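Local structure of CBS domain protein/ACT domain protein (Thermotoga maritima, 1VR9) at residues G58-E63 / N76-P81; P24-S29 / C47-R52. The protein is of unknown function but joins a pair of CBS domains to an ACT domain, modules that commonly sense small ligands, and may be linked to magnesium transport. All blocks are in the same frame, centred on the assembly; numbering follows the deposited sequence. Where two conformers were deposited one is given.

Contact 1 of 2, residues G58-E63 / N76-P81; sequences GVVNKE and NKVSLP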
loop_
_atom_site.group_PDB
_atom_site.type_symbol
_atom_site.label_atom_id
_atom_site.label_comp_id
_atom_site.label_asym_id
_atom_site.label_seq_id
_atom_site.Cartn_x
_atom_site.Cartn_y
_atom_site.Cartn_z
ATOM N N GLY A 58 3.485 -2.351 6.647
ATOM C CA GLY A 58 4.398 -2.269 5.500
ATOM C C GLY A 58 3.703 -2.880 4.306
ATOM O O GLY A 58 2.467 -2.961 4.241
ATOM N N VAL A 59 4.499 -3.302 3.344
ATOM C CA VAL A 59 3.971 -3.875 2.131
ATOM C C VAL A 59 4.702 -5.191 1.883
ATOM O O VAL A 59 5.837 -5.363 2.337
ATOM C CB VAL A 59 4.143 -2.901 0.929
ATOM C CG1 VAL A 59 3.604 -1.509 1.259
ATOM C CG2 VAL A 59 5.565 -2.805 0.530
ATOM N N VAL A 60 4.043 -6.112 1.199
ATOM C CA VAL A 60 4.676 -7.335 0.703
ATOM C C VAL A 60 4.822 -7.220 -0.808
ATOM O O VAL A 60 3.868 -6.886 -1.501
ATOM C CB VAL A 60 3.858 -8.592 1.045
ATOM C CG1 VAL A 60 4.453 -9.828 0.414
ATOM C CG2 VAL A 60 3.811 -8.758 2.537
ATOM N N ASN A 61 6.040 -7.450 -1.287
ATOM C CA ASN A 61 6.342 -7.479 -2.735
ATOM C C ASN A 61 6.270 -8.934 -3.231
ATOM O O ASN A 61 6.856 -9.819 -2.617
ATOM C CB ASN A 61 7.748 -6.913 -2.983
ATOM C CG ASN A 61 7.901 -5.480 -2.483
ATOM O OD1 ASN A 61 7.387 -4.537 -3.089
ATOM N ND2 ASN A 61 8.606 -5.318 -1.381
ATOM N N LYS A 62 5.560 -9.175 -4.336
ATOM C CA LYS A 62 5.353 -10.528 -4.903
ATOM C C LYS A 62 6.628 -11.344 -5.080
ATOM O O LYS A 62 6.639 -12.544 -4.826
ATOM C CB LYS A 62 4.617 -10.431 -6.261
ATOM C CG LYS A 62 4.295 -11.768 -6.924
ATOM C CD LYS A 62 3.285 -11.571 -8.056
ATOM C CE LYS A 62 2.987 -12.854 -8.812
ATOM N NZ LYS A 62 2.151 -12.595 -10.014
ATOM N N GLU A 63 7.698 -10.683 -5.532
ATOM C CA GLU A 63 8.976 -11.348 -5.809
ATOM C C GLU A 63 9.545 -12.015 -4.559
ATOM O O GLU A 63 10.208 -13.053 -4.651
ATOM C CB GLU A 63 10.000 -10.343 -6.370
ATOM C CG GLU A 63 10.397 -9.265 -5.350
ATOM C CD GLU A 63 11.447 -8.274 -5.846
ATOM O OE1 GLU A 63 12.055 -8.474 -6.928
ATOM O OE2 GLU A 63 11.665 -7.274 -5.118
ATOM N N ASN A 76 7.215 -12.412 8.420
ATOM C CA ASN A 76 8.617 -11.992 8.299
ATOM C C ASN A 76 9.007 -11.424 6.936
ATOM O O ASN A 76 10.174 -11.108 6.732
ATOM C CB ASN A 76 9.553 -13.179 8.576
ATOM C CG ASN A 76 9.452 -13.680 9.990
ATOM O OD1 ASN A 76 9.186 -12.908 10.906
ATOM N ND2 ASN A 76 9.697 -14.971 10.185
ATOM N N LYS A 77 8.045 -11.308 6.027
ATOM C CA LYS A 77 8.306 -10.904 4.641
ATOM C C LYS A 77 7.887 -9.453 4.338
ATOM O O LYS A 77 8.010 -8.977 3.187
ATOM C CB LYS A 77 7.637 -11.892 3.676
ATOM C CG LYS A 77 7.886 -13.378 3.995
ATOM C CD LYS A 77 9.366 -13.752 3.973
ATOM C CE LYS A 77 9.617 -15.175 4.491
ATOM N NZ LYS A 77 11.050 -15.576 4.370
ATOM N N VAL A 78 7.460 -8.714 5.357
ATOM C CA VAL A 78 6.990 -7.335 5.135
ATOM C C VAL A 78 8.192 -6.417 4.882
ATOM O O VAL A 78 9.272 -6.600 5.440
ATOM C CB VAL A 78 6.146 -6.812 6.324
ATOM C CG1 VAL A 78 5.659 -5.389 6.090
ATOM C CG2 VAL A 78 4.944 -7.749 6.583
ATOM N N SER A 79 7.958 -5.402 4.065
ATOM C CA SER A 79 8.977 -4.458 3.639
ATOM C C SER A 79 8.415 -3.033 3.795
ATOM O O SER A 79 7.195 -2.856 3.916
ATOM C CB SER A 79 9.274 -4.739 2.156
ATOM O OG SER A 79 9.843 -6.029 2.023
ATOM N N LEU A 80 9.300 -2.036 3.729
ATOM C CA LEU A 80 8.903 -0.625 3.601
ATOM C C LEU A 80 7.964 -0.124 4.713
ATOM O O LEU A 80 6.897 0.444 4.427
ATOM C CB LEU A 80 8.252 -0.370 2.233
ATOM C CG LEU A 80 9.029 -0.791 0.983
ATOM C CD1 LEU A 80 8.322 -0.367 -0.287
ATOM C CD2 LEU A 80 10.442 -0.190 1.066
ATOM N N PRO A 81 8.376 -0.285 5.980
ATOM C CA PRO A 81 7.547 0.232 7.063
ATOM C C PRO A 81 7.386 1.760 7.048
ATOM O O PRO A 81 6.491 2.264 7.734
ATOM C CB PRO A 81 8.284 -0.228 8.333
ATOM C CG PRO A 81 9.643 -0.533 7.912
ATOM C CD PRO A 81 9.609 -0.922 6.481
HETATM O O HOH W 1 8.080 -8.096 0.691
#

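Contact 2 of 2, residues P24-S29 / C47-R52; sequences PMVEES and CIVKDR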
loop_
_atom_site.group_PDB
_atom_site.type_symbol
_atom_site.label_atom_id
_atom_site.label_comp_id
_atom_site.label_asym_id
_atom_site.label_seq_id
_atom_site.Cartn_x
_atom_site.Cartn_y
_atom_site.Cartn_z
ATOM N N PRO A 24 -5.122 -3.851 -2.687
ATOM C CA PRO A 24 -4.787 -5.148 -2.080
ATOM C C PRO A 24 -4.284 -5.017 -0.629
ATOM O O PRO A 24 -3.310 -4.327 -0.366
ATOM C CB PRO A 24 -3.692 -5.692 -2.995
ATOM C CG PRO A 24 -3.043 -4.469 -3.566
ATOM C CD PRO A 24 -4.112 -3.433 -3.696
HETATM N N MSE A 25 -4.907 -5.745 0.289
HETATM C CA MSE A 25 -4.569 -5.632 1.711
HETATM C C MSE A 25 -4.654 -7.010 2.373
HETATM O O MSE A 25 -5.603 -7.756 2.118
HETATM C CB MSE A 25 -5.548 -4.651 2.379
HETATM C CG MSE A 25 -5.292 -4.344 3.858
HETATM SE SE MSE A 25 -5.684 -5.779 5.112
HETATM C CE MSE A 25 -7.530 -6.161 4.650
ATOM N N VAL A 26 -3.676 -7.337 3.228
ATOM C CA VAL A 26 -3.798 -8.523 4.082
ATOM C C VAL A 26 -3.368 -8.191 5.497
ATOM O O VAL A 26 -2.706 -7.185 5.716
ATOM C CB VAL A 26 -2.952 -9.751 3.603
ATOM C CG1 VAL A 26 -3.443 -10.245 2.256
ATOM C CG2 VAL A 26 -1.461 -9.450 3.613
ATOM N N GLU A 27 -3.714 -9.063 6.433
ATOM C CA GLU A 27 -3.223 -8.935 7.816
ATOM C C GLU A 27 -1.844 -9.589 7.951
ATOM O O GLU A 27 -1.507 -10.484 7.188
ATOM C CB GLU A 27 -4.221 -9.585 8.791
ATOM C CG GLU A 27 -3.953 -9.358 10.289
ATOM C CD GLU A 27 -3.129 -10.468 10.937
ATOM O OE1 GLU A 27 -3.056 -11.587 10.369
ATOM O OE2 GLU A 27 -2.551 -10.224 12.012
ATOM N N GLU A 28 -1.068 -9.158 8.942
ATOM C CA GLU A 28 0.352 -9.539 9.072
ATOM C C GLU A 28 0.648 -11.048 9.156
ATOM O O GLU A 28 1.775 -11.462 8.877
ATOM C CB GLU A 28 0.988 -8.812 10.275
ATOM C CG GLU A 28 0.450 -9.211 11.624
ATOM C CD GLU A 28 1.077 -8.443 12.786
ATOM O OE1 GLU A 28 2.018 -7.661 12.542
ATOM O OE2 GLU A 28 0.612 -8.622 13.925
ATOM N N SER A 29 -0.347 -11.850 9.539
ATOM C CA SER A 29 -0.178 -13.296 9.707
ATOM C C SER A 29 -0.872 -14.103 8.599
ATOM O O SER A 29 -1.011 -15.333 8.691
ATOM C CB SER A 29 -0.692 -13.714 11.082
ATOM O OG SER A 29 -2.094 -13.847 11.090
ATOM N N CYS A 47 1.108 -5.896 -1.913
ATOM C CA CYS A 47 0.005 -6.056 -0.990
ATOM C C CYS A 47 0.334 -5.191 0.214
ATOM O O CYS A 47 1.459 -5.263 0.714
ATOM C CB CYS A 47 -0.106 -7.513 -0.555
ATOM S SG CYS A 47 -1.707 -7.916 0.113
ATOM N N ILE A 48 -0.608 -4.372 0.646
ATOM C CA ILE A 48 -0.421 -3.552 1.848
ATOM C C ILE A 48 -0.763 -4.416 3.071
ATOM O O ILE A 48 -1.728 -5.186 3.046
ATOM C CB ILE A 48 -1.276 -2.243 1.785
ATOM C CG1 ILE A 48 -0.718 -1.323 0.675
ATOM C CG2 ILE A 48 -1.300 -1.530 3.116
ATOM C CD1 ILE A 48 -1.525 -0.050 0.419
ATOM N N VAL A 49 -0.007 -4.273 4.144
ATOM C CA VAL A 49 -0.225 -5.120 5.327
ATOM C C VAL A 49 -0.615 -4.292 6.548
ATOM O O VAL A 49 -0.035 -3.240 6.809
ATOM C CB VAL A 49 1.056 -5.945 5.658
ATOM C CG1 VAL A 49 0.822 -6.822 6.853
ATOM C CG2 VAL A 49 1.525 -6.791 4.457
ATOM N N LYS A 50 -1.589 -4.782 7.308
ATOM C CA LYS A 50 -1.925 -4.155 8.588
ATOM C C LYS A 50 -1.816 -5.190 9.708
ATOM O O LYS A 50 -1.748 -6.394 9.465
ATOM C CB LYS A 50 -3.300 -3.491 8.540
ATOM C CG LYS A 50 -4.424 -4.444 8.403
ATOM C CD LYS A 50 -5.759 -3.763 8.286
ATOM C CE LYS A 50 -6.805 -4.785 7.928
ATOM N NZ LYS A 50 -8.198 -4.260 7.959
ATOM N N ASP A 51 -1.781 -4.720 10.944
ATOM C CA ASP A 51 -1.750 -5.622 12.076
ATOM C C ASP A 51 -3.189 -5.849 12.556
ATOM O O ASP A 51 -4.123 -5.394 11.905
ATOM C CB ASP A 51 -0.840 -5.063 13.160
ATOM C CG ASP A 51 -1.400 -3.829 13.835
ATOM O OD1 ASP A 51 -2.613 -3.538 13.712
ATOM O OD2 ASP A 51 -0.611 -3.156 14.539
ATOM N N ARG A 52 -3.368 -6.541 13.676
ATOM C CA ARG A 52 -4.736 -6.910 14.119
ATOM C C ARG A 52 -5.571 -5.745 14.633
ATOM O O ARG A 52 -6.802 -5.872 14.737
ATOM C CB ARG A 52 -4.694 -8.047 15.162
ATOM C CG ARG A 52 -4.143 -9.309 14.521
ATOM C CD ARG A 52 -4.220 -10.536 15.366
ATOM N NE ARG A 52 -3.435 -10.416 16.588
ATOM C CZ ARG A 52 -2.964 -11.444 17.287
ATOM N NH1 ARG A 52 -3.195 -12.694 16.895
ATOM N NH2 ARG A 52 -2.266 -11.219 18.388
HETATM O O HOH W 2 -1.539 -7.132 15.895
#

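Contact 1 of 2, residues G58-E63 / N76-P81
In this CBS pair the irregular loop that leads from strand 56-61 to strand 85-86 doubles back and crosses the edge strand 56-61 obliquely, in a roughly antiparallel sense. Residues 76-81 form no regular strand, and they meet 58-63 through a single antiparallel bridge, the hydrogen-bonded pair Val59 with Ser79. Val59 N gives its hydrogen to Ser79 O over 2.8 Å in an almost straight bond (169°) that lies in the carbonyl plane. In return, Ser79 N reaches Val59 O at 2.7 Å, coming in nearly along the C=O axis but with a more bent N-H (149°).

Gly58 is closely packed against the loop. Its CA lies 3.4 Å from Val78 CG1, the methyl anti to the Val78 backbone N, and 3.3 Å from Ser79 O in a CA-H...O contact. A beta carbon on Gly58 would collide with both of these partners, and the backbone angles of this residue by themselves already call for glycine.

At Leu80 the backbone takes the left-handed conformation, and the chain stays beside Gly58, with Pro81 CA 4.3 Å from Gly58 CA. The Leu80 side chain crosses Val59 obliquely, CD1 to Val59 CG2 at 3.8 Å. Leu80 also touches His101 of the second motif, so this small apolar patch spans the two halves of the pair. Val78 lies against Val49 of the neighbouring strand 46-50.

At the other end of the bridge the two backbones diverge, and a water takes over: it accepts from Ser79 OG and, at 2.9 Å, from Asn61 N, and donates to Lys77 O at 2.6 Å.

Contact 2 of 2, residues P24-S29 / C47-R52
Strands 25-27 and 46-50 are the parallel neighbours of a beta-alpha-beta unit whose crossover is helix 32-41. Their main-chain bonds alternate: Ile48 N to Pro24 O (2.9 Å, from above the carbonyl plane), Val26 N to Ile48 O (2.9 Å, nearly along the C=O axis) and Lys50 N to Val26 O (3.1 Å, in the plane). The last, Glu28 N to Lys50 O, is weak (127°).

Val26 packs CG1 on Cys47 SG at 3.6 Å; on the other face selenomethionine Met25 crosses Lys50 with SE beside CE.

Glu27 has CG anti to its backbone N and bends at chi2 (-93°). OE1 takes two bonds from Ser29: OG at 2.6 Å on the syn lone pair, and N at 2.8 Å from above the carboxylate plane. OE2 lies over Arg52 CG. An alanine in place of Glu27 removes the shared acceptor of both Ser29 donors and would probably loosen the turn after the strand.

A water accepts from Arg52 N and donates to Glu28 OE2, while Asp51 OD1 accepts from His55 N. Three carboxylates gather here; the Arg52 guanidinium, near but not in contact, and Arg57, in a long, weak ion pair with Glu28 OE1, probably ease their repulsion.

Overall arrangement
Contacts 1 and 2 share one three-stranded sheet, their centres about 10 Å apart. Strand 46-50, in the middle, pairs with 25-27 in contact 2 and with 56-61, the strand whose other edge carries the loop of contact 1. Two probable hydrogen bonds join them directly, Val60 N to Cys47 O and Gly58 O to Val49 N, each 2.8 Å, and Val60 CG2 packs on Val49 CG2 at 3.6 Å. In sequence contact 2 is complete before contact 1 starts. Both also reach the second CBS motif, contact 1 through Leu80 and contact 2 through Ile48, which touches Tyr105 and Pro107. Other CBS pairs often hold adenosine-containing ligands between their motifs; whether this one does remains open.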